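Local atomic coordinates of aspartate aminotransferase (Plasmodium falciparum, PDB entry 3K7Y), a protein that probably catalyses the pyridoxal-phosphate-dependent, reversible transfer of an amino group from L-aspartate to 2-oxoglutarate, giving oxaloacetate and L-glutamate. Residues A[83-88]-A[226-231]; A[90-95]-A[233-238]; A[96-101]-A[260-265]; A[162-167]-A[197-202]. All coordinates share one frame; numbering follows the deposited sequence.

Contact 1: A[83-88]-A[226-231]; sequences NLIFGN and EDVLLI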
loop_
_atom_site.group_PDB
_atom_site.type_symbol
_atom_site.label_atom_id
_atom_site.label_comp_id
_atom_site.label_asym_id
_atom_site.label_seq_id
_atom_site.Cartn_x
_atom_site.Cartn_y
_atom_site.Cartn_z
ATOM N N ASN A 83 -8.256 -19.647 -7.688
ATOM C CA ASN A 83 -8.601 -20.490 -8.833
ATOM C C ASN A 83 -7.488 -20.411 -9.886
ATOM O O ASN A 83 -7.016 -21.435 -10.390
ATOM C CB ASN A 83 -9.952 -20.088 -9.445
ATOM C CG ASN A 83 -10.438 -21.073 -10.500
ATOM O OD1 ASN A 83 -11.305 -21.896 -10.223
ATOM N ND2 ASN A 83 -9.873 -20.999 -11.711
ATOM N N LEU A 84 -7.047 -19.189 -10.178
ATOM C CA LEU A 84 -6.090 -18.958 -11.243
ATOM C C LEU A 84 -4.790 -19.706 -11.030
ATOM O O LEU A 84 -4.211 -20.187 -11.993
ATOM C CB LEU A 84 -5.839 -17.465 -11.441
ATOM C CG LEU A 84 -7.056 -16.611 -11.805
ATOM C CD1 LEU A 84 -6.641 -15.172 -12.059
ATOM C CD2 LEU A 84 -7.756 -17.178 -13.017
ATOM N N ILE A 85 -4.331 -19.826 -9.787
ATOM C CA ILE A 85 -3.067 -20.517 -9.575
ATOM C C ILE A 85 -3.219 -22.006 -9.341
ATOM O O ILE A 85 -2.410 -22.778 -9.833
ATOM C CB ILE A 85 -2.141 -19.861 -8.516
ATOM C CG1 ILE A 85 -2.791 -19.845 -7.135
ATOM C CG2 ILE A 85 -1.664 -18.460 -8.977
ATOM C CD1 ILE A 85 -3.738 -18.688 -6.869
ATOM N N PHE A 86 -4.251 -22.417 -8.614
ATOM C CA PHE A 86 -4.425 -23.836 -8.279
ATOM C C PHE A 86 -5.431 -24.526 -9.199
ATOM O O PHE A 86 -5.672 -25.718 -9.067
ATOM C CB PHE A 86 -4.843 -24.018 -6.807
ATOM C CG PHE A 86 -3.810 -23.536 -5.785
ATOM C CD1 PHE A 86 -2.835 -24.403 -5.290
ATOM C CD2 PHE A 86 -3.844 -22.236 -5.290
ATOM C CE1 PHE A 86 -1.900 -23.969 -4.346
ATOM C CE2 PHE A 86 -2.912 -21.798 -4.350
ATOM C CZ PHE A 86 -1.942 -22.666 -3.878
ATOM N N GLY A 87 -6.012 -23.770 -10.123
ATOM C CA GLY A 87 -6.951 -24.306 -11.098
ATOM C C GLY A 87 -8.295 -24.569 -10.478
ATOM O O GLY A 87 -8.692 -23.884 -9.533
ATOM N N ASN A 88 -8.997 -25.556 -11.028
ATOM C CA ASN A 88 -10.232 -26.061 -10.427
ATOM C C ASN A 88 -10.612 -27.456 -10.927
ATOM O O ASN A 88 -10.543 -27.736 -12.122
ATOM C CB ASN A 88 -11.408 -25.075 -10.576
ATOM C CG ASN A 88 -11.841 -24.880 -12.008
ATOM O OD1 ASN A 88 -13.014 -25.045 -12.333
ATOM N ND2 ASN A 88 -10.900 -24.520 -12.875
ATOM N N GLU A 226 -1.065 -23.513 -18.292
ATOM C CA GLU A 226 0.259 -24.102 -18.554
ATOM C C GLU A 226 1.314 -23.456 -17.650
ATOM O O GLU A 226 1.976 -24.149 -16.879
ATOM C CB GLU A 226 0.675 -23.959 -20.033
ATOM C CG GLU A 226 0.289 -25.105 -20.992
ATOM C CD GLU A 226 1.184 -25.166 -22.258
ATOM O OE1 GLU A 226 2.360 -25.581 -22.112
ATOM O OE2 GLU A 226 0.720 -24.815 -23.386
ATOM N N ASP A 227 1.427 -22.128 -17.732
ATOM C CA ASP A 227 2.445 -21.333 -17.026
ATOM C C ASP A 227 2.609 -21.651 -15.548
ATOM O O ASP A 227 3.644 -21.351 -14.951
ATOM C CB ASP A 227 2.124 -19.848 -17.165
ATOM C CG ASP A 227 2.407 -19.319 -18.550
ATOM O OD1 ASP A 227 3.087 -20.012 -19.338
ATOM O OD2 ASP A 227 1.952 -18.202 -18.859
ATOM N N VAL A 228 1.583 -22.263 -14.970
ATOM C CA VAL A 228 1.534 -22.507 -13.540
ATOM C C VAL A 228 1.477 -24.016 -13.223
ATOM O O VAL A 228 1.022 -24.423 -12.152
ATOM C CB VAL A 228 0.351 -21.707 -12.932
ATOM C CG1 VAL A 228 -0.890 -22.583 -12.719
ATOM C CG2 VAL A 228 0.765 -21.005 -11.671
ATOM N N LEU A 229 1.972 -24.840 -14.146
ATOM C CA LEU A 229 1.885 -26.298 -13.981
ATOM C C LEU A 229 2.656 -26.816 -12.775
ATOM O O LEU A 229 2.127 -27.621 -12.004
ATOM C CB LEU A 229 2.305 -27.068 -15.247
ATOM C CG LEU A 229 2.270 -28.607 -15.200
ATOM C CD1 LEU A 229 0.946 -29.168 -14.685
ATOM C CD2 LEU A 229 2.580 -29.185 -16.564
ATOM N N LEU A 230 3.895 -26.360 -12.609
ATOM C CA LEU A 230 4.726 -26.873 -11.539
ATOM C C LEU A 230 3.978 -26.767 -10.232
ATOM O O LEU A 230 4.029 -27.684 -9.405
ATOM C CB LEU A 230 6.024 -26.103 -11.431
ATOM C CG LEU A 230 7.275 -26.891 -11.038
ATOM C CD1 LEU A 230 8.193 -25.951 -10.281
ATOM C CD2 LEU A 230 7.029 -28.168 -10.233
ATOM N N ILE A 231 3.269 -25.652 -10.061
ATOM C CA ILE A 231 2.521 -25.404 -8.839
ATOM C C ILE A 231 1.462 -26.481 -8.679
ATOM O O ILE A 231 1.327 -27.064 -7.597
ATOM C CB ILE A 231 1.892 -23.997 -8.826
ATOM C CG1 ILE A 231 2.992 -22.949 -8.695
ATOM C CG2 ILE A 231 0.905 -23.854 -7.675
ATOM C CD1 ILE A 231 2.529 -21.524 -8.854
#

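Contact 2: A[90-95]-A[233-238]; sequences SKYIED and KFEEKN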
loop_
_atom_site.group_PDB
_atom_site.type_symbol
_atom_site.label_atom_id
_atom_site.label_comp_id
_atom_site.label_asym_id
_atom_site.label_seq_id
_atom_site.Cartn_x
_atom_site.Cartn_y
_atom_site.Cartn_z
ATOM N N SER A 90 -9.442 -27.995 -6.713
ATOM C CA SER A 90 -8.214 -28.266 -6.012
ATOM C C SER A 90 -8.486 -29.069 -4.751
ATOM O O SER A 90 -9.556 -28.954 -4.157
ATOM C CB SER A 90 -7.567 -26.933 -5.673
ATOM O OG SER A 90 -6.422 -27.082 -4.869
ATOM N N LYS A 91 -7.522 -29.906 -4.369
ATOM C CA LYS A 91 -7.500 -30.557 -3.048
ATOM C C LYS A 91 -7.359 -29.498 -1.935
ATOM O O LYS A 91 -7.849 -29.681 -0.823
ATOM C CB LYS A 91 -6.318 -31.545 -2.962
ATOM C CG LYS A 91 -6.442 -32.847 -3.770
ATOM C CD LYS A 91 -7.100 -33.962 -2.950
ATOM C CE LYS A 91 -6.554 -35.350 -3.301
ATOM N NZ LYS A 91 -7.070 -35.889 -4.586
ATOM N N TYR A 92 -6.681 -28.396 -2.260
ATOM C CA TYR A 92 -6.344 -27.337 -1.319
ATOM C C TYR A 92 -7.451 -26.307 -1.122
ATOM O O TYR A 92 -7.719 -25.905 0.003
ATOM C CB TYR A 92 -5.082 -26.606 -1.776
ATOM C CG TYR A 92 -3.760 -27.320 -1.549
ATOM C CD1 TYR A 92 -2.598 -26.884 -2.199
ATOM C CD2 TYR A 92 -3.656 -28.414 -0.686
ATOM C CE1 TYR A 92 -1.370 -27.517 -1.995
ATOM C CE2 TYR A 92 -2.428 -29.054 -0.473
ATOM C CZ TYR A 92 -1.293 -28.600 -1.132
ATOM O OH TYR A 92 -0.084 -29.219 -0.929
ATOM N N ILE A 93 -8.074 -25.868 -2.212
ATOM C CA ILE A 93 -9.056 -24.779 -2.175
ATOM C C ILE A 93 -10.300 -25.078 -1.328
ATOM O O ILE A 93 -10.530 -24.419 -0.308
ATOM C CB ILE A 93 -9.486 -24.330 -3.592
ATOM C CG1 ILE A 93 -8.289 -23.768 -4.358
ATOM C CG2 ILE A 93 -10.576 -23.274 -3.510
ATOM C CD1 ILE A 93 -8.573 -23.413 -5.807
ATOM N N GLU A 94 -11.095 -26.064 -1.737
ATOM C CA GLU A 94 -12.363 -26.338 -1.047
ATOM C C GLU A 94 -12.191 -27.003 0.334
ATOM O O GLU A 94 -13.153 -27.118 1.094
ATOM C CB GLU A 94 -13.350 -27.112 -1.954
ATOM C CG GLU A 94 -13.354 -28.654 -1.833
ATOM C CD GLU A 94 -12.113 -29.319 -2.426
ATOM O OE1 GLU A 94 -10.977 -28.947 -2.043
ATOM O OE2 GLU A 94 -12.284 -30.230 -3.271
ATOM N N ASP A 95 -10.965 -27.427 0.647
ATOM C CA ASP A 95 -10.617 -27.915 1.987
ATOM C C ASP A 95 -10.085 -26.805 2.901
ATOM O O ASP A 95 -9.528 -27.084 3.981
ATOM C CB ASP A 95 -9.596 -29.044 1.896
ATOM C CG ASP A 95 -10.216 -30.353 1.468
ATOM O OD1 ASP A 95 -11.356 -30.336 0.953
ATOM O OD2 ASP A 95 -9.564 -31.403 1.645
ATOM N N LYS A 233 1.276 -29.471 -10.151
ATOM C CA LYS A 233 1.945 -30.736 -9.918
ATOM C C LYS A 233 2.364 -30.842 -8.442
ATOM O O LYS A 233 2.019 -31.818 -7.785
ATOM C CB LYS A 233 3.110 -30.922 -10.889
ATOM C CG LYS A 233 3.279 -32.360 -11.309
ATOM C CD LYS A 233 3.836 -32.524 -12.728
ATOM C CE LYS A 233 4.141 -34.011 -12.979
ATOM N NZ LYS A 233 4.722 -34.338 -14.316
ATOM N N PHE A 234 3.063 -29.822 -7.930
ATOM C CA PHE A 234 3.385 -29.685 -6.496
ATOM C C PHE A 234 2.202 -29.988 -5.578
ATOM O O PHE A 234 2.341 -30.681 -4.569
ATOM C CB PHE A 234 3.821 -28.256 -6.190
ATOM C CG PHE A 234 5.297 -28.075 -6.037
ATOM C CD1 PHE A 234 6.097 -27.774 -7.131
ATOM C CD2 PHE A 234 5.884 -28.142 -4.786
ATOM C CE1 PHE A 234 7.470 -27.581 -6.980
ATOM C CE2 PHE A 234 7.253 -27.953 -4.637
ATOM C CZ PHE A 234 8.042 -27.675 -5.738
ATOM N N GLU A 235 1.045 -29.430 -5.920
ATOM C CA GLU A 235 -0.167 -29.617 -5.135
ATOM C C GLU A 235 -0.582 -31.088 -5.049
ATOM O O GLU A 235 -0.860 -31.599 -3.964
ATOM C CB GLU A 235 -1.302 -28.776 -5.704
ATOM C CG GLU A 235 -2.663 -29.147 -5.140
ATOM C CD GLU A 235 -3.739 -28.177 -5.552
ATOM O OE1 GLU A 235 -3.777 -27.776 -6.741
ATOM O OE2 GLU A 235 -4.544 -27.812 -4.677
ATOM N N GLU A 236 -0.637 -31.765 -6.191
ATOM C CA GLU A 236 -0.827 -33.204 -6.173
ATOM C C GLU A 236 0.348 -33.799 -5.408
ATOM O O GLU A 236 1.470 -33.319 -5.534
ATOM C CB GLU A 236 -0.894 -33.762 -7.587
ATOM C CG GLU A 236 -1.333 -35.219 -7.633
ATOM C CD GLU A 236 -1.989 -35.590 -8.947
ATOM O OE1 GLU A 236 -1.561 -35.040 -9.989
ATOM O OE2 GLU A 236 -2.930 -36.423 -8.939
ATOM N N LYS A 237 0.091 -34.839 -4.617
ATOM C CA LYS A 237 1.041 -35.286 -3.586
ATOM C C LYS A 237 1.499 -34.062 -2.788
ATOM O O LYS A 237 2.615 -33.571 -2.933
ATOM C CB LYS A 237 2.201 -36.119 -4.170
ATOM C CG LYS A 237 1.969 -37.666 -4.100
ATOM C CD LYS A 237 1.082 -38.226 -5.243
ATOM C CE LYS A 237 0.318 -39.504 -4.846
ATOM N NZ LYS A 237 1.178 -40.675 -4.508
ATOM N N ASN A 238 0.587 -33.601 -1.942
ATOM C CA ASN A 238 0.616 -32.266 -1.381
ATOM C C ASN A 238 1.880 -31.842 -0.666
ATOM O O ASN A 238 2.281 -32.449 0.320
ATOM C CB ASN A 238 -0.615 -32.020 -0.494
ATOM C CG ASN A 238 -0.823 -33.093 0.549
ATOM O OD1 ASN A 238 0.122 -33.629 1.125
ATOM N ND2 ASN A 238 -2.080 -33.401 0.809
#

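Contact 3: A[96-101]-A[260-265]; sequences KKICTI and ALHIVC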
loop_
_atom_site.group_PDB
_atom_site.type_symbol
_atom_site.label_atom_id
_atom_site.label_comp_id
_atom_site.label_asym_id
_atom_site.label_seq_id
_atom_site.Cartn_x
_atom_site.Cartn_y
_atom_site.Cartn_z
ATOM N N LYS A 96 -10.272 -25.557 2.451
ATOM C CA LYS A 96 -9.856 -24.342 3.166
ATOM C C LYS A 96 -8.433 -24.445 3.727
ATOM O O LYS A 96 -8.201 -24.171 4.908
ATOM C CB LYS A 96 -10.860 -23.985 4.279
ATOM C CG LYS A 96 -12.120 -23.245 3.820
ATOM C CD LYS A 96 -13.243 -24.202 3.416
ATOM C CE LYS A 96 -14.639 -23.596 3.640
ATOM N NZ LYS A 96 -14.927 -22.438 2.745
ATOM N N LYS A 97 -7.493 -24.852 2.876
ATOM C CA LYS A 97 -6.108 -25.033 3.297
ATOM C C LYS A 97 -5.215 -23.864 2.869
ATOM O O LYS A 97 -4.090 -23.728 3.355
ATOM C CB LYS A 97 -5.541 -26.383 2.817
ATOM C CG LYS A 97 -6.224 -27.632 3.425
ATOM C CD LYS A 97 -5.222 -28.697 3.927
ATOM C CE LYS A 97 -4.151 -29.063 2.891
ATOM N NZ LYS A 97 -2.934 -29.703 3.487
ATOM N N ILE A 98 -5.719 -23.011 1.978
ATOM C CA ILE A 98 -4.958 -21.834 1.561
ATOM C C ILE A 98 -5.429 -20.579 2.270
ATOM O O ILE A 98 -6.623 -20.263 2.283
ATOM C CB ILE A 98 -5.039 -21.571 0.058
ATOM C CG1 ILE A 98 -4.612 -22.801 -0.733
ATOM C CG2 ILE A 98 -4.148 -20.409 -0.306
ATOM C CD1 ILE A 98 -5.379 -22.959 -2.019
ATOM N N CYS A 99 -4.469 -19.878 2.858
ATOM C CA CYS A 99 -4.703 -18.562 3.400
ATOM C C CYS A 99 -4.196 -17.569 2.388
ATOM O O CYS A 99 -2.993 -17.496 2.134
ATOM C CB CYS A 99 -3.960 -18.379 4.716
ATOM S SG CYS A 99 -3.749 -16.645 5.175
ATOM N N THR A 100 -5.113 -16.813 1.806
ATOM C CA THR A 100 -4.734 -15.793 0.847
ATOM C C THR A 100 -5.184 -14.413 1.297
ATOM O O THR A 100 -6.158 -14.281 2.040
ATOM C CB THR A 100 -5.226 -16.116 -0.577
ATOM O OG1 THR A 100 -5.852 -14.958 -1.148
ATOM C CG2 THR A 100 -6.228 -17.271 -0.565
ATOM N N ILE A 101 -4.460 -13.396 0.833
ATOM C CA ILE A 101 -4.617 -12.008 1.276
ATOM C C ILE A 101 -4.371 -11.052 0.111
ATOM O O ILE A 101 -3.545 -11.340 -0.749
ATOM C CB ILE A 101 -3.638 -11.732 2.425
ATOM C CG1 ILE A 101 -4.373 -11.878 3.746
ATOM C CG2 ILE A 101 -2.961 -10.351 2.323
ATOM C CD1 ILE A 101 -3.482 -12.255 4.869
ATOM N N ALA A 260 -1.743 -10.523 -4.908
ATOM C CA ALA A 260 -2.189 -11.430 -3.864
ATOM C C ALA A 260 -1.033 -12.236 -3.259
ATOM O O ALA A 260 0.020 -12.344 -3.867
ATOM C CB ALA A 260 -3.245 -12.344 -4.415
ATOM N N LEU A 261 -1.246 -12.789 -2.065
ATOM C CA LEU A 261 -0.279 -13.657 -1.382
ATOM C C LEU A 261 -0.965 -14.961 -0.969
ATOM O O LEU A 261 -1.920 -14.924 -0.199
ATOM C CB LEU A 261 0.230 -12.975 -0.104
ATOM C CG LEU A 261 1.644 -13.157 0.494
ATOM C CD1 LEU A 261 1.657 -12.983 2.029
ATOM C CD2 LEU A 261 2.316 -14.481 0.102
ATOM N N HIS A 262 -0.488 -16.102 -1.460
ATOM C CA HIS A 262 -1.059 -17.385 -1.062
ATOM C C HIS A 262 -0.092 -18.207 -0.230
ATOM O O HIS A 262 1.049 -18.436 -0.637
ATOM C CB HIS A 262 -1.492 -18.181 -2.285
ATOM C CG HIS A 262 -2.368 -17.407 -3.220
ATOM N ND1 HIS A 262 -3.712 -17.204 -2.985
ATOM C CD2 HIS A 262 -2.084 -16.757 -4.374
ATOM C CE1 HIS A 262 -4.218 -16.469 -3.960
ATOM N NE2 HIS A 262 -3.251 -16.187 -4.816
ATOM N N ILE A 263 -0.548 -18.631 0.946
ATOM C CA ILE A 263 0.240 -19.517 1.805
ATOM C C ILE A 263 -0.536 -20.796 2.075
ATOM O O ILE A 263 -1.686 -20.752 2.516
ATOM C CB ILE A 263 0.654 -18.854 3.145
ATOM C CG1 ILE A 263 1.539 -17.636 2.885
ATOM C CG2 ILE A 263 1.388 -19.868 4.044
ATOM C CD1 ILE A 263 1.795 -16.806 4.086
ATOM N N VAL A 264 0.107 -21.927 1.801
ATOM C CA VAL A 264 -0.530 -23.234 1.914
ATOM C C VAL A 264 -0.323 -23.767 3.330
ATOM O O VAL A 264 0.811 -23.856 3.805
ATOM C CB VAL A 264 -0.003 -24.221 0.823
ATOM C CG1 VAL A 264 -0.355 -25.663 1.156
ATOM C CG2 VAL A 264 -0.553 -23.854 -0.559
ATOM N N CYS A 265 -1.425 -24.109 3.998
ATOM C CA CYS A 265 -1.402 -24.498 5.417
ATOM C C CYS A 265 -1.806 -25.956 5.686
ATOM O O CYS A 265 -2.661 -26.512 4.997
ATOM C CB CYS A 265 -2.295 -23.561 6.236
ATOM S SG CYS A 265 -1.854 -21.817 6.121
#

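Contact 4: A[162-167]-A[197-202]; sequences DLFLND and DEIIEI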
loop_
_atom_site.group_PDB
_atom_site.type_symbol
_atom_site.label_atom_id
_atom_site.label_comp_id
_atom_site.label_asym_id
_atom_site.label_seq_id
_atom_site.Cartn_x
_atom_site.Cartn_y
_atom_site.Cartn_z
ATOM N N ASP A 162 21.495 -29.008 -14.853
ATOM C CA ASP A 162 22.401 -29.926 -14.169
ATOM C C ASP A 162 22.893 -29.286 -12.890
ATOM O O ASP A 162 22.787 -29.881 -11.817
ATOM C CB ASP A 162 23.598 -30.283 -15.061
ATOM C CG ASP A 162 23.178 -30.861 -16.419
ATOM O OD1 ASP A 162 22.229 -30.333 -17.056
ATOM O OD2 ASP A 162 23.814 -31.845 -16.867
ATOM N N LEU A 163 23.422 -28.067 -13.024
ATOM C CA LEU A 163 23.923 -27.282 -11.895
ATOM C C LEU A 163 22.802 -26.677 -11.039
ATOM O O LEU A 163 22.982 -26.460 -9.844
ATOM C CB LEU A 163 24.868 -26.180 -12.384
ATOM C CG LEU A 163 26.203 -26.601 -12.996
ATOM C CD1 LEU A 163 26.791 -25.457 -13.788
ATOM C CD2 LEU A 163 27.187 -27.061 -11.934
ATOM N N PHE A 164 21.655 -26.396 -11.643
ATOM C CA PHE A 164 20.516 -25.899 -10.882
ATOM C C PHE A 164 20.028 -26.911 -9.815
ATOM O O PHE A 164 19.830 -26.544 -8.647
ATOM C CB PHE A 164 19.392 -25.458 -11.841
ATOM C CG PHE A 164 18.040 -25.266 -11.182
ATOM C CD1 PHE A 164 17.906 -24.534 -10.003
ATOM C CD2 PHE A 164 16.895 -25.795 -11.763
ATOM C CE1 PHE A 164 16.646 -24.357 -9.396
ATOM C CE2 PHE A 164 15.633 -25.620 -11.168
ATOM C CZ PHE A 164 15.509 -24.903 -9.983
ATOM N N LEU A 165 19.851 -28.172 -10.213
ATOM C CA LEU A 165 19.409 -29.224 -9.289
ATOM C C LEU A 165 20.498 -29.673 -8.332
ATOM O O LEU A 165 20.203 -30.153 -7.241
ATOM C CB LEU A 165 18.867 -30.432 -10.037
ATOM C CG LEU A 165 17.693 -30.193 -10.973
ATOM C CD1 LEU A 165 17.535 -31.392 -11.873
ATOM C CD2 LEU A 165 16.436 -29.958 -10.210
ATOM N N ASN A 166 21.749 -29.530 -8.753
ATOM C CA ASN A 166 22.891 -29.733 -7.875
ATOM C C ASN A 166 22.825 -28.916 -6.595
ATOM O O ASN A 166 22.865 -29.475 -5.496
ATOM C CB ASN A 166 24.170 -29.367 -8.598
ATOM C CG ASN A 166 24.968 -30.551 -8.939
ATOM O OD1 ASN A 166 24.429 -31.655 -9.094
ATOM N ND2 ASN A 166 26.278 -30.359 -9.054
ATOM N N ASP A 167 22.745 -27.593 -6.759
ATOM C CA ASP A 167 22.665 -26.661 -5.651
ATOM C C ASP A 167 21.397 -26.937 -4.888
ATOM O O ASP A 167 21.403 -27.011 -3.661
ATOM C CB ASP A 167 22.650 -25.222 -6.156
ATOM C CG ASP A 167 23.897 -24.859 -6.938
ATOM O OD1 ASP A 167 23.829 -23.846 -7.672
ATOM O OD2 ASP A 167 24.933 -25.566 -6.822
ATOM N N ASP A 197 9.174 -33.314 -12.295
ATOM C CA ASP A 197 9.127 -34.474 -11.398
ATOM C C ASP A 197 10.391 -34.653 -10.571
ATOM O O ASP A 197 10.325 -35.036 -9.398
ATOM C CB ASP A 197 8.843 -35.770 -12.166
ATOM C CG ASP A 197 7.720 -35.626 -13.168
ATOM O OD1 ASP A 197 7.934 -34.977 -14.229
ATOM O OD2 ASP A 197 6.635 -36.179 -12.895
ATOM N N GLU A 198 11.544 -34.390 -11.171
ATOM C CA GLU A 198 12.778 -34.555 -10.424
ATOM C C GLU A 198 12.764 -33.591 -9.238
ATOM O O GLU A 198 12.943 -34.004 -8.089
ATOM C CB GLU A 198 14.002 -34.343 -11.312
ATOM C CG GLU A 198 15.246 -35.085 -10.831
ATOM C CD GLU A 198 16.456 -34.886 -11.747
ATOM O OE1 GLU A 198 17.593 -34.803 -11.219
ATOM O OE2 GLU A 198 16.275 -34.811 -12.986
ATOM N N ILE A 199 12.513 -32.316 -9.526
ATOM C CA ILE A 199 12.359 -31.278 -8.502
ATOM C C ILE A 199 11.451 -31.736 -7.355
ATOM O O ILE A 199 11.860 -31.738 -6.193
ATOM C CB ILE A 199 11.798 -29.975 -9.119
ATOM C CG1 ILE A 199 12.791 -29.394 -10.128
ATOM C CG2 ILE A 199 11.475 -28.963 -8.048
ATOM C CD1 ILE A 199 12.174 -28.469 -11.153
ATOM N N ILE A 200 10.226 -32.130 -7.683
ATOM C CA ILE A 200 9.294 -32.548 -6.665
ATOM C C ILE A 200 10.014 -33.512 -5.748
ATOM O O ILE A 200 9.881 -33.431 -4.534
ATOM C CB ILE A 200 8.052 -33.207 -7.280
ATOM C CG1 ILE A 200 7.447 -32.304 -8.366
ATOM C CG2 ILE A 200 7.025 -33.563 -6.196
ATOM C CD1 ILE A 200 6.745 -31.043 -7.862
ATOM N N GLU A 201 10.820 -34.396 -6.325
ATOM C CA GLU A 201 11.502 -35.395 -5.508
ATOM C C GLU A 201 12.565 -34.791 -4.595
ATOM O O GLU A 201 12.649 -35.164 -3.420
ATOM C CB GLU A 201 12.094 -36.523 -6.347
ATOM C CG GLU A 201 12.446 -37.711 -5.470
ATOM C CD GLU A 201 12.631 -38.994 -6.242
ATOM O OE1 GLU A 201 12.425 -40.070 -5.631
ATOM O OE2 GLU A 201 12.980 -38.923 -7.448
ATOM N N ILE A 202 13.360 -33.871 -5.149
ATOM C CA ILE A 202 14.383 -33.127 -4.396
ATOM C C ILE A 202 13.742 -32.319 -3.270
ATOM O O ILE A 202 14.172 -32.387 -2.113
ATOM C CB ILE A 202 15.181 -32.140 -5.298
ATOM C CG1 ILE A 202 15.753 -32.844 -6.537
ATOM C CG2 ILE A 202 16.282 -31.421 -4.489
ATOM C CD1 ILE A 202 16.757 -31.992 -7.318
#

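Contact 1: A[83-88]-A[226-231]
Val228 lays its methyls over the last turn of helix 75-86. Val228 CG1 rests on the backbone there, 3.3 Å from Ile85 O. Its other methyl meets the branch methyl of Ile85, with Val228 CG2 4.4 Å from Ile85 CG2. Ile231 follows one helical turn later. Ile231 CG2 lies anti to the backbone N, 4.1 Å from Ile85 O. The same methyl approaches the Phe86 ring obliquely, with Ile231 CG2 4.4 Å from Phe86 CE1.

No hydrogen bond joins the two segments. Val228 sits at the N-cap position of helix 229-235, so the start of one helix packs on the end of another. Gly87, with positive phi, is the first residue after helix 75-86 to leave helical geometry. Two carbonyls of this turn have outside partners: Arg232 NE bonds to Ile85 O, and Gln217 NE2 to Leu84 O. Asp227 ties the approach to the second helix to the backbone N atoms of Gly218 and Gly220.

Both helices lie on the same face of the large mixed sheet. Ile231 reaches Phe212 and Ile214 of strand 209-214 and Phe241 of strand 241-246, while Ile85 touches Gln245 of the latter strand.

Contact 2: A[90-95]-A[233-238]
Ser90 opens an ST turn beside Glu235, in the loop that links helix 75-86 to strand 98-104. Ser90 OG accepts from the backbone N of Tyr92 at 2.9 Å. The exact place of OG is doubtful, because the model sets it too close to the Glu235 carboxylate.

Lys91 comes next and only brushes that carboxylate with its CB.

Tyr92 carries most of this segment's share. Tyr92 N also donates to Glu235 OE2, at 3.3 Å and 146°, though the position of that oxygen is equally unsure. Its CG lies anti to the carbonyl carbon (chi1 -76°), and the ring runs alongside the Glu235 chain in the opposite direction. Glu235 is extended beyond CG. Glu235 CG makes a CH-pi contact over one ring face, 4.0 Å from the ring centroid of Tyr92. The phenol OH is hydrogen-bonded to Ile239 O, just past the second segment. Asn238 lies near this end of the ring, its amide plane 14° from that of the ring, but its CB is modelled too close to the phenol oxygen.

Ile93 touches Phe86 and Ile98. Its backbone turns back to the serine: Ile93 N makes a weak bond to the uncertainly placed Ser90 OG, at 3.4 Å.

Contact 3: A[96-101]-A[260-265]
Strands 98-101 and 260-264 run antiparallel, their axes 4.7 Å apart at closest and 164° between their directions. Cys99 and Ile263 form a hydrogen-bonded pair. Cys99 N donates to Ile263 O and Ile263 N to Cys99 O, each at 2.9 Å. Ile101 and Leu261 form a second such pair, with Leu261 N to Ile101 O at 3.0 Å. Beyond the strand ends, Cys265 N reaches Lys97 O at 2.8 Å, nearly along the C=O axis. Ile98 with Val264 and Thr100 with His262 are the non-hydrogen-bonded pairs.

This is the edge of the mixed sheet of the large domain in fold-type I aminotransferases. Strand 258-264 runs against both of its neighbours and pairs on its other side with strand 241-246. Strand 98-104 leads straight into Gly105, Gly106 and Thr107 of the pyridoxal phosphate pocket.

Ile98, Thr100, His262 and Val264 share the face under helix 75-86. Thr100 and His262 lie side by side and point the same way, with Thr100 CG2 at the ring edge, 3.5 Å from His262 ND1. Ile98 CG2 meets His262 CB at 4.0 Å, and its CG1 meets CG2 of Val264.

Cys99, Ile101, Leu261 and Ile263 are on the face toward helix 268-283. Cys99 CB packs 4.3 Å from Cys265 SG. The Lys97 chain, bent at chi2 and chi3, runs beside the Cys265 carbonyl, with Lys97 CD 3.5 Å from Cys265 O. Its NZ hydrogen-bonds weakly to Lys266 O.

Contact 4: A[162-167]-A[197-202]
Leu165 is the centre of the apolar contacts. Its CG stands anti to the carbonyl carbon (chi1 -58°), and both of its methyls meet the other helix. Leu165 CD2 lies 3.7 Å from Ile199 CG1. Leu165 CD2 is also 3.6 Å from Ile202 CD1. It thus enters between two residues three apart in sequence, roughly one helical turn. The Leu165 side chain crosses both isoleucines at about a right angle. Ile202 CD1 also reaches back to Leu165 CB at 3.8 Å. Phe164 adds a marginal contact, with Phe164 CE2 4.5 Å from Ile199 CD1. Its ring packs edge-to-face with Phe151 of strand 145-153.

One contact is mixed. The carboxylate of Glu198 lies against the other methyl of Leu165, with Glu198 OE1 3.5 Å from Leu165 CD1. The Glu198 chain is extended and exposed, so it borders the apolar patch on the solvent side.

No hydrogen bond or salt bridge joins the two segments. The polar ties of each helix lead elsewhere: Asp167 OD1 to Asn150 N, and Asp197 to Lys233 of helix 229-235.

The axes of segments 162-167 and 197-202 approach to 11.2 Å, with 16° between their directions. In the chain, strand 176-179 separates these helices. Such near-parallel neighbours are characteristic of helices lining a parallel region of an alpha/beta sheet.

In the fold
Contacts 1 and 3 are almost wholly buried. Contacts 2 and 4 lie farther out and have exposed residues at their borders. Contact 3 alone is built on regular backbone hydrogen bonds. Contacts 1 and 4 are mainly apolar packing between helices, while contact 2 mixes a polar turn with an aromatic face. Helix 229-235 serves both contacts 1 and 2. Phe86 joins three of them, touching Tyr92 in contact 2 and Ile98 and Val264 in contact 3. Contact 4 joins the row through Ile200, which meets Leu230 and Phe234, and through the Lys233-Asp197 salt bridge. It does not touch contact 3, whose nearest atoms are about 13 Å away.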